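Local structure of extracellular solute-binding protein family 1 (Alicyclobacillus acidocaldarius subsp. acidocaldarius, 4OVJ) at residues A44-I55 against Q309-L317. The protein probably binds an extracellular solute, likely for delivery to an ABC-type importer. Numbering follows the deposited sequence. Where two conformers were deposited one is given.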
loop_
_atom_site.group_PDB
_atom_site.type_symbol
_atom_site.label_atom_id
_atom_site.label_comp_id
_atom_site.label_asym_id
_atom_site.label_seq_id
_atom_site.Cartn_x
_atom_site.Cartn_y
_atom_site.Cartn_z
ATOM N N ALA A 44 -12.812 -18.219 3.799
ATOM C CA ALA A 44 -13.768 -17.156 4.073
ATOM C C ALA A 44 -15.149 -17.490 3.482
ATOM O O ALA A 44 -16.165 -17.255 4.111
ATOM C CB ALA A 44 -13.260 -15.822 3.555
ATOM N N VAL A 45 -15.160 -18.061 2.286
ATOM C CA VAL A 45 -16.394 -18.498 1.635
ATOM C C VAL A 45 -17.067 -19.606 2.442
ATOM O O VAL A 45 -18.290 -19.614 2.590
ATOM C CB VAL A 45 -16.132 -18.971 0.196
ATOM C CG1 VAL A 45 -17.357 -19.656 -0.387
ATOM C CG2 VAL A 45 -15.751 -17.782 -0.671
ATOM N N LYS A 46 -16.272 -20.534 2.962
ATOM C CA LYS A 46 -16.815 -21.577 3.840
ATOM C C LYS A 46 -17.546 -20.965 5.031
ATOM O O LYS A 46 -18.663 -21.377 5.364
ATOM C CB LYS A 46 -15.714 -22.542 4.316
ATOM C CG LYS A 46 -16.180 -23.578 5.343
ATOM C CD LYS A 46 -15.083 -24.573 5.699
ATOM C CE LYS A 46 -15.634 -25.751 6.498
ATOM N NZ LYS A 46 -14.543 -26.669 6.914
ATOM N N ALA A 47 -16.925 -19.980 5.670
ATOM C CA ALA A 47 -17.538 -19.315 6.813
ATOM C C ALA A 47 -18.823 -18.593 6.412
ATOM O O ALA A 47 -19.842 -18.655 7.123
ATOM C CB ALA A 47 -16.547 -18.361 7.458
ATOM N N PHE A 48 -18.802 -17.939 5.256
ATOM C CA PHE A 48 -19.991 -17.258 4.763
ATOM C C PHE A 48 -21.154 -18.217 4.528
ATOM O O PHE A 48 -22.291 -17.931 4.922
ATOM C CB PHE A 48 -19.717 -16.523 3.457
ATOM C CG PHE A 48 -20.933 -15.873 2.896
ATOM C CD1 PHE A 48 -21.397 -14.692 3.424
ATOM C CD2 PHE A 48 -21.669 -16.491 1.895
ATOM C CE1 PHE A 48 -22.531 -14.087 2.922
ATOM C CE2 PHE A 48 -22.817 -15.904 1.398
ATOM C CZ PHE A 48 -23.252 -14.698 1.912
ATOM N N GLU A 49 -20.880 -19.328 3.844
ATOM C CA GLU A 49 -21.927 -20.287 3.506
ATOM C C GLU A 49 -22.581 -20.899 4.762
ATOM O O GLU A 49 -23.758 -21.248 4.742
ATOM C CB GLU A 49 -21.398 -21.360 2.542
ATOM C CG GLU A 49 -21.146 -20.810 1.128
ATOM C CD GLU A 49 -20.891 -21.903 0.085
ATOM O OE1 GLU A 49 -19.967 -22.722 0.289
ATOM O OE2 GLU A 49 -21.613 -21.935 -0.953
ATOM N N LYS A 50 -21.814 -21.015 5.842
ATOM C CA LYS A 50 -22.361 -21.447 7.127
ATOM C C LYS A 50 -23.221 -20.351 7.760
ATOM O O LYS A 50 -24.291 -20.626 8.308
ATOM C CB LYS A 50 -21.228 -21.827 8.081
ATOM C CG LYS A 50 -21.697 -22.118 9.496
ATOM C CD LYS A 50 -20.577 -22.717 10.334
ATOM C CE LYS A 50 -21.050 -23.056 11.739
ATOM N NZ LYS A 50 -20.021 -23.828 12.486
ATOM N N ALA A 51 -22.754 -19.109 7.678
ATOM C CA ALA A 51 -23.453 -17.977 8.303
ATOM C C ALA A 51 -24.734 -17.572 7.574
ATOM O O ALA A 51 -25.697 -17.107 8.207
ATOM C CB ALA A 51 -22.532 -16.785 8.402
ATOM N N TYR A 52 -24.726 -17.735 6.256
ATOM C CA TYR A 52 -25.832 -17.359 5.394
ATOM C C TYR A 52 -26.221 -18.544 4.535
ATOM O O TYR A 52 -25.907 -18.591 3.353
ATOM C CB TYR A 52 -25.415 -16.172 4.532
ATOM C CG TYR A 52 -25.222 -14.945 5.370
ATOM C CD1 TYR A 52 -26.301 -14.141 5.706
ATOM C CD2 TYR A 52 -23.973 -14.623 5.884
ATOM C CE1 TYR A 52 -26.138 -13.019 6.500
ATOM C CE2 TYR A 52 -23.797 -13.501 6.677
ATOM C CZ TYR A 52 -24.883 -12.701 6.984
ATOM O OH TYR A 52 -24.738 -11.591 7.763
ATOM N N PRO A 53 -26.895 -19.526 5.136
ATOM C CA PRO A 53 -27.163 -20.785 4.419
ATOM C C PRO A 53 -28.194 -20.695 3.291
ATOM O O PRO A 53 -28.363 -21.656 2.559
ATOM C CB PRO A 53 -27.647 -21.718 5.525
ATOM C CG PRO A 53 -28.211 -20.811 6.566
ATOM C CD PRO A 53 -27.348 -19.582 6.538
ATOM N N ASN A 54 -28.855 -19.560 3.115
ATOM C CA ASN A 54 -29.695 -19.380 1.926
ATOM C C ASN A 54 -28.983 -18.688 0.755
ATOM O O ASN A 54 -29.618 -18.254 -0.210
ATOM C CB ASN A 54 -30.965 -18.638 2.283
ATOM C CG ASN A 54 -30.700 -17.321 2.938
ATOM O OD1 ASN A 54 -29.614 -17.078 3.486
ATOM N ND2 ASN A 54 -31.702 -16.456 2.915
ATOM N N ILE A 55 -27.661 -18.597 0.833
ATOM C CA ILE A 55 -26.870 -18.056 -0.264
ATOM C C ILE A 55 -25.730 -19.027 -0.545
ATOM O O ILE A 55 -24.836 -19.221 0.289
ATOM C CB ILE A 55 -26.315 -16.653 0.065
ATOM C CG1 ILE A 55 -27.462 -15.698 0.417
ATOM C CG2 ILE A 55 -25.521 -16.104 -1.128
ATOM C CD1 ILE A 55 -27.034 -14.359 1.020
ATOM N N GLN A 309 -28.154 -9.795 -2.003
ATOM C CA GLN A 309 -27.307 -10.883 -1.500
ATOM C C GLN A 309 -25.825 -10.601 -1.805
ATOM O O GLN A 309 -24.951 -10.930 -1.010
ATOM C CB GLN A 309 -27.742 -12.217 -2.080
ATOM C CG GLN A 309 -29.113 -12.693 -1.606
ATOM C CD GLN A 309 -30.268 -12.237 -2.486
ATOM O OE1 GLN A 309 -30.147 -11.307 -3.291
ATOM N NE2 GLN A 309 -31.401 -12.925 -2.353
ATOM N N ALA A 310 -25.551 -9.973 -2.947
ATOM C CA ALA A 310 -24.173 -9.613 -3.314
ATOM C C ALA A 310 -23.599 -8.614 -2.301
ATOM O O ALA A 310 -22.457 -8.764 -1.848
ATOM C CB ALA A 310 -24.115 -9.043 -4.721
ATOM N N GLU A 311 -24.403 -7.617 -1.933
ATOM C CA GLU A 311 -24.007 -6.645 -0.924
ATOM C C GLU A 311 -23.755 -7.334 0.423
ATOM O O GLU A 311 -22.788 -7.027 1.100
ATOM C CB GLU A 311 -25.069 -5.556 -0.737
ATOM C CG GLU A 311 -25.269 -4.594 -1.898
ATOM C CD GLU A 311 -26.466 -3.658 -1.662
ATOM O OE1 GLU A 311 -26.877 -3.431 -0.490
ATOM O OE2 GLU A 311 -27.008 -3.129 -2.645
ATOM N N LEU A 312 -24.632 -8.253 0.797
ATOM C CA LEU A 312 -24.476 -8.998 2.041
ATOM C C LEU A 312 -23.164 -9.803 2.052
ATOM O O LEU A 312 -22.464 -9.857 3.067
ATOM C CB LEU A 312 -25.693 -9.893 2.231
ATOM C CG LEU A 312 -25.861 -10.631 3.550
ATOM C CD1 LEU A 312 -27.275 -11.180 3.653
ATOM C CD2 LEU A 312 -24.823 -11.727 3.600
ATOM N N PHE A 313 -22.813 -10.398 0.918
ATOM C CA PHE A 313 -21.560 -11.142 0.798
ATOM C C PHE A 313 -20.340 -10.222 0.914
ATOM O O PHE A 313 -19.407 -10.494 1.663
ATOM C CB PHE A 313 -21.527 -11.926 -0.511
ATOM C CG PHE A 313 -20.277 -12.725 -0.705
ATOM C CD1 PHE A 313 -19.954 -13.766 0.157
ATOM C CD2 PHE A 313 -19.426 -12.451 -1.747
ATOM C CE1 PHE A 313 -18.796 -14.500 -0.035
ATOM C CE2 PHE A 313 -18.270 -13.174 -1.945
ATOM C CZ PHE A 313 -17.954 -14.212 -1.095
ATOM N N VAL A 314 -20.354 -9.119 0.179
ATOM C CA VAL A 314 -19.262 -8.160 0.262
ATOM C C VAL A 314 -19.134 -7.610 1.685
ATOM O O VAL A 314 -18.030 -7.503 2.220
ATOM C CB VAL A 314 -19.425 -7.038 -0.788
ATOM C CG1 VAL A 314 -18.447 -5.905 -0.541
ATOM C CG2 VAL A 314 -19.205 -7.618 -2.178
ATOM N N ASN A 315 -20.256 -7.307 2.313
ATOM C CA ASN A 315 -20.224 -6.809 3.667
ATOM C C ASN A 315 -19.617 -7.801 4.642
ATOM O O ASN A 315 -18.882 -7.399 5.549
ATOM C CB ASN A 315 -21.617 -6.441 4.154
ATOM C CG ASN A 315 -21.569 -5.741 5.482
ATOM O OD1 ASN A 315 -20.995 -4.654 5.601
ATOM N ND2 ASN A 315 -22.126 -6.379 6.508
ATOM N N PHE A 316 -19.935 -9.081 4.451
ATOM C CA PHE A 316 -19.369 -10.170 5.242
ATOM C C PHE A 316 -17.843 -10.217 5.097
ATOM O O PHE A 316 -17.111 -10.259 6.091
ATOM C CB PHE A 316 -19.981 -11.514 4.831
ATOM C CG PHE A 316 -19.452 -12.687 5.608
ATOM C CD1 PHE A 316 -20.064 -13.067 6.802
ATOM C CD2 PHE A 316 -18.374 -13.432 5.137
ATOM C CE1 PHE A 316 -19.595 -14.155 7.512
ATOM C CE2 PHE A 316 -17.901 -14.527 5.850
ATOM C CZ PHE A 316 -18.513 -14.875 7.038
ATOM N N LEU A 317 -17.359 -10.174 3.865
ATOM C CA LEU A 317 -15.920 -10.183 3.622
ATOM C C LEU A 317 -15.226 -8.991 4.264
ATOM O O LEU A 317 -14.133 -9.124 4.780
ATOM C CB LEU A 317 -15.604 -10.204 2.127
ATOM C CG LEU A 317 -16.049 -11.456 1.379
ATOM C CD1 LEU A 317 -15.748 -11.275 -0.099
ATOM C CD2 LEU A 317 -15.415 -12.716 1.950
HETATM O O HOH W 1 -31.086 -15.739 -0.588
#
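Phe48 and Phe316 interlock because both side chains run out from their helices with CG trans to the backbone N (chi1 177° and -180°), each reaching across to the other helix. The edge of Phe48 then points at one face of Phe316, with CD1 of Phe48 3.5 Å from CG of Phe316 and the planes at 73°. The Phe316 ring is a knob in the hole formed by Ala44, Ala47, Phe48 and Ala51, with CB of Ala47 4.0 Å from CZ of Phe316; CA of Phe48 makes a CH-pi contact 3.9 Å from the centroid of the Phe316 ring. Phe313 meets Phe48 in a second T-shaped pair, edge toward face, centroids 4.8 Å apart; CB of Tyr52 lies toward the rim of the opposite face. These helices, 35-51 and 307-319, belong to one lobe of the periplasmic-binding-protein fold and pack on its sheet: Phe48 and Phe313 both touch Ile57 of strand 55-61, while Phe313 also meets Phe29 edge-to-face. Without the Phe48 ring, as with an alanine here, Phe313 and Phe316 would probably lose their shared T-shaped partner and a gap would open between them. Farther along, in the conformer given, CD2 of Leu312 lies over the centre of the Tyr52 ring in a CH-pi contact and also touches the edge of Phe48. At the end of the type I turn from Tyr52 to Ile55, CD1 of Ile55 rests against CG of Gln309 at 3.7 Å.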